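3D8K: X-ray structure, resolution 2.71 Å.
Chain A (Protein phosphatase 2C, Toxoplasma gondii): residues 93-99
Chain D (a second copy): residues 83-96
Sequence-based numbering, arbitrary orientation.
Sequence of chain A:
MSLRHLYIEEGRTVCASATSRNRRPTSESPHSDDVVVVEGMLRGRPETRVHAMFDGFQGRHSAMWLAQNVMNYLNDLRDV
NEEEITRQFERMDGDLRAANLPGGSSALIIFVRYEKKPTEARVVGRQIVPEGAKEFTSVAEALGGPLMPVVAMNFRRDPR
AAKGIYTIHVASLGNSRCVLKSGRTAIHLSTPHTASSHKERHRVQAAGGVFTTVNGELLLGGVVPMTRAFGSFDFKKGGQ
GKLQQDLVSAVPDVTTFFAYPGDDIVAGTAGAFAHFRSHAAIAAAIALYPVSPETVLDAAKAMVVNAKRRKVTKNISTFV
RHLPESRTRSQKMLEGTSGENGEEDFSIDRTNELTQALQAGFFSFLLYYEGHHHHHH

Chain A, residues 93-99: DGDLRAA
Chain D, residues 83-96: EEITRQFERMDGDL

Both stretches are helical, as A:Arg97 N to A:Asp93 O at 3.1 Å and D:Asp95 N to D:Arg91 O at 3.0 Å attest, and their axes approach to 10.5 Å with an angle of 129° between N-to-C directions. The register is marked by A:Gly94, whose CA lies 6.8 Å from D:Arg91 CA; the arginine side chain comes nearest A:Gly94 O at D:Arg91 CD, 4.0 Å away, and turns there.

D:Arg91 (chi1 m, chi2 t, chi3 m, chi4 158°) points its CA-to-CB bond toward chain A and carries its guanidinium to A:Asp95. D:Arg91 NH1 donates to A:Asp95 OD2 at 2.8 Å, and the 169° angle makes this salt-bridge hydrogen bond, approached at the guanidinium edge, nearly linear. A:Asp95 starts sideways, and its m rotamer (-84°) brings the carboxylate within reach. A:Ala98 CB covers one face of the same guanidinium, 3.4 Å from D:Arg91 NH1. Within chain D, D:Arg91 NH2 donates to D:Gln88 OE1 at 2.7 Å (156°).

A:Arg97 runs t, t and then bends p at chi3, with chi4 77°. A:Arg97 NH2 meets D:Glu84 OE2 at 3.1 Å, but the 124° angle makes this salt-bridge hydrogen bond weak. D:Arg87 (t, p, p, 179°) packs its CD over one face of that guanidinium, although A:Arg97 NE and D:Arg87 NE are only 3.7 Å apart. D:Glu83 OE2 offsets charge through a weak 3.0 Å bond from D:Arg87 NH2.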

# COMPACT_ATOMS: atom_id res chain seq x y z
N ASP A 93 -1.93 8.24 -22.89
CA ASP A 93 -3.18 8.86 -23.32
C ASP A 93 -4.32 7.93 -22.93
O ASP A 93 -5.35 8.36 -22.42
CB ASP A 93 -3.16 9.05 -24.84
CG ASP A 93 -4.20 10.04 -25.32
OD1 ASP A 93 -4.37 11.07 -24.65
OD2 ASP A 93 -4.84 9.81 -26.37
N GLY A 94 -4.10 6.65 -23.17
CA GLY A 94 -5.10 5.67 -22.84
C GLY A 94 -5.47 5.70 -21.37
O GLY A 94 -6.64 5.72 -21.04
N ASP A 95 -4.48 5.72 -20.49
CA ASP A 95 -4.77 5.74 -19.06
C ASP A 95 -5.35 7.05 -18.59
O ASP A 95 -6.05 7.09 -17.59
CB ASP A 95 -3.53 5.38 -18.23
CG ASP A 95 -3.33 3.87 -18.11
OD1 ASP A 95 -2.39 3.44 -17.41
OD2 ASP A 95 -4.13 3.12 -18.71
N LEU A 96 -5.05 8.12 -19.31
CA LEU A 96 -5.57 9.44 -18.98
C LEU A 96 -7.09 9.37 -19.16
O LEU A 96 -7.86 9.86 -18.35
CB LEU A 96 -5.00 10.48 -19.94
CG LEU A 96 -4.83 11.93 -19.47
CD1 LEU A 96 -4.47 12.77 -20.68
CD2 LEU A 96 -6.10 12.46 -18.84
N ARG A 97 -7.52 8.73 -20.25
CA ARG A 97 -8.94 8.59 -20.54
C ARG A 97 -9.60 7.77 -19.44
O ARG A 97 -10.81 7.84 -19.26
CB ARG A 97 -9.14 7.87 -21.87
CG ARG A 97 -10.56 7.91 -22.39
CD ARG A 97 -10.82 6.75 -23.32
NE ARG A 97 -10.95 5.49 -22.59
CZ ARG A 97 -12.04 5.13 -21.91
NH1 ARG A 97 -13.09 5.94 -21.87
NH2 ARG A 97 -12.08 3.97 -21.27
N ALA A 98 -8.80 7.00 -18.73
CA ALA A 98 -9.33 6.19 -17.64
C ALA A 98 -9.30 7.00 -16.36
O ALA A 98 -9.95 6.66 -15.39
CB ALA A 98 -8.50 4.93 -17.48
N ALA A 99 -8.51 8.07 -16.36
CA ALA A 99 -8.42 8.92 -15.18
C ALA A 99 -9.64 9.82 -15.17
O ALA A 99 -9.94 10.48 -14.18
CB ALA A 99 -7.14 9.73 -15.23
N GLU D 83 -17.55 -1.00 -27.78
CA GLU D 83 -16.50 0.02 -27.75
C GLU D 83 -15.77 0.08 -26.43
O GLU D 83 -14.53 0.05 -26.37
CB GLU D 83 -17.07 1.41 -28.07
CG GLU D 83 -15.96 2.45 -28.23
CD GLU D 83 -16.47 3.81 -28.66
OE1 GLU D 83 -17.09 3.90 -29.75
OE2 GLU D 83 -16.24 4.79 -27.92
N GLU D 84 -16.54 0.17 -25.35
CA GLU D 84 -15.95 0.26 -24.04
C GLU D 84 -15.09 -0.95 -23.66
O GLU D 84 -14.04 -0.79 -23.04
CB GLU D 84 -17.05 0.47 -23.01
CG GLU D 84 -16.56 1.02 -21.71
CD GLU D 84 -16.02 2.43 -21.85
OE1 GLU D 84 -16.84 3.34 -22.09
OE2 GLU D 84 -14.78 2.61 -21.74
N ILE D 85 -15.52 -2.15 -24.04
CA ILE D 85 -14.77 -3.37 -23.71
C ILE D 85 -13.45 -3.45 -24.50
O ILE D 85 -12.40 -3.75 -23.94
CB ILE D 85 -15.64 -4.64 -23.98
CG1 ILE D 85 -16.94 -4.55 -23.16
CG2 ILE D 85 -14.90 -5.90 -23.59
CD1 ILE D 85 -17.86 -5.76 -23.26
N THR D 86 -13.52 -3.19 -25.80
CA THR D 86 -12.35 -3.22 -26.67
C THR D 86 -11.34 -2.22 -26.12
O THR D 86 -10.13 -2.43 -26.14
CB THR D 86 -12.77 -2.82 -28.10
OG1 THR D 86 -13.70 -3.79 -28.59
CG2 THR D 86 -11.57 -2.76 -29.03
N ARG D 87 -11.90 -1.12 -25.63
CA ARG D 87 -11.17 -0.02 -25.04
C ARG D 87 -10.18 -0.59 -24.02
O ARG D 87 -8.99 -0.29 -24.05
CB ARG D 87 -12.19 0.89 -24.34
CG ARG D 87 -11.66 2.12 -23.65
CD ARG D 87 -11.25 3.17 -24.66
NE ARG D 87 -12.38 3.63 -25.46
CZ ARG D 87 -12.28 4.57 -26.40
NH1 ARG D 87 -11.10 5.14 -26.64
NH2 ARG D 87 -13.35 4.93 -27.10
N GLN D 88 -10.69 -1.44 -23.13
CA GLN D 88 -9.86 -2.04 -22.09
C GLN D 88 -8.89 -3.11 -22.58
O GLN D 88 -7.85 -3.32 -21.97
CB GLN D 88 -10.75 -2.62 -21.00
CG GLN D 88 -11.48 -1.56 -20.22
CD GLN D 88 -10.52 -0.59 -19.56
OE1 GLN D 88 -10.80 0.60 -19.45
NE2 GLN D 88 -9.39 -1.10 -19.11
N PHE D 89 -9.24 -3.79 -23.67
CA PHE D 89 -8.37 -4.83 -24.20
C PHE D 89 -7.12 -4.15 -24.73
O PHE D 89 -6.00 -4.62 -24.52
CB PHE D 89 -9.06 -5.60 -25.33
CG PHE D 89 -9.75 -6.85 -24.86
CD1 PHE D 89 -10.83 -6.79 -23.99
CD2 PHE D 89 -9.28 -8.10 -25.26
CE1 PHE D 89 -11.43 -7.95 -23.52
CE2 PHE D 89 -9.86 -9.27 -24.80
CZ PHE D 89 -10.94 -9.19 -23.93
N GLU D 90 -7.33 -3.04 -25.42
CA GLU D 90 -6.22 -2.30 -25.97
C GLU D 90 -5.25 -1.95 -24.86
O GLU D 90 -4.04 -2.05 -25.03
CB GLU D 90 -6.72 -1.04 -26.66
CG GLU D 90 -5.66 -0.38 -27.51
CD GLU D 90 -5.14 -1.31 -28.59
OE1 GLU D 90 -4.63 -2.40 -28.23
OE2 GLU D 90 -5.23 -0.96 -29.79
N ARG D 91 -5.79 -1.54 -23.71
CA ARG D 91 -4.98 -1.17 -22.55
C ARG D 91 -4.27 -2.33 -21.88
O ARG D 91 -3.07 -2.26 -21.61
CB ARG D 91 -5.83 -0.46 -21.50
CG ARG D 91 -6.09 0.99 -21.79
CD ARG D 91 -6.24 1.76 -20.51
NE ARG D 91 -7.42 1.35 -19.76
CZ ARG D 91 -7.57 1.53 -18.45
NH1 ARG D 91 -6.61 2.12 -17.74
NH2 ARG D 91 -8.69 1.11 -17.85
N MSE D 92 -5.00 -3.39 -21.58
CA MSE D 92 -4.38 -4.54 -20.94
C MSE D 92 -3.21 -4.99 -21.79
O MSE D 92 -2.15 -5.32 -21.26
CB MSE D 92 -5.38 -5.67 -20.79
CG MSE D 92 -6.25 -5.53 -19.57
SE MSE D 92 -7.80 -6.69 -19.70
CE MSE D 92 -7.07 -8.19 -18.68
N ASP D 93 -3.39 -5.00 -23.11
CA ASP D 93 -2.32 -5.42 -23.99
C ASP D 93 -1.08 -4.56 -23.75
O ASP D 93 0.03 -5.06 -23.60
CB ASP D 93 -2.74 -5.31 -25.44
CG ASP D 93 -1.92 -6.19 -26.34
OD1 ASP D 93 -1.76 -5.85 -27.53
OD2 ASP D 93 -1.44 -7.23 -25.84
N GLY D 94 -1.30 -3.25 -23.70
CA GLY D 94 -0.20 -2.33 -23.47
C GLY D 94 0.53 -2.51 -22.16
O GLY D 94 1.76 -2.55 -22.13
N ASP D 95 -0.19 -2.63 -21.05
CA ASP D 95 0.49 -2.77 -19.77
C ASP D 95 1.12 -4.13 -19.66
O ASP D 95 1.95 -4.38 -18.78
CB ASP D 95 -0.47 -2.50 -18.61
CG ASP D 95 -0.95 -1.05 -18.57
OD1 ASP D 95 -0.25 -0.18 -19.14
OD2 ASP D 95 -2.02 -0.76 -17.98
N LEU D 96 0.74 -5.02 -20.57
CA LEU D 96 1.30 -6.36 -20.56
C LEU D 96 2.73 -6.22 -21.10
O LEU D 96 3.66 -6.82 -20.57
CB LEU D 96 0.50 -7.29 -21.46
CG LEU D 96 0.54 -8.77 -21.12
CD1 LEU D 96 0.30 -9.54 -22.40
CD2 LEU D 96 1.87 -9.18 -20.53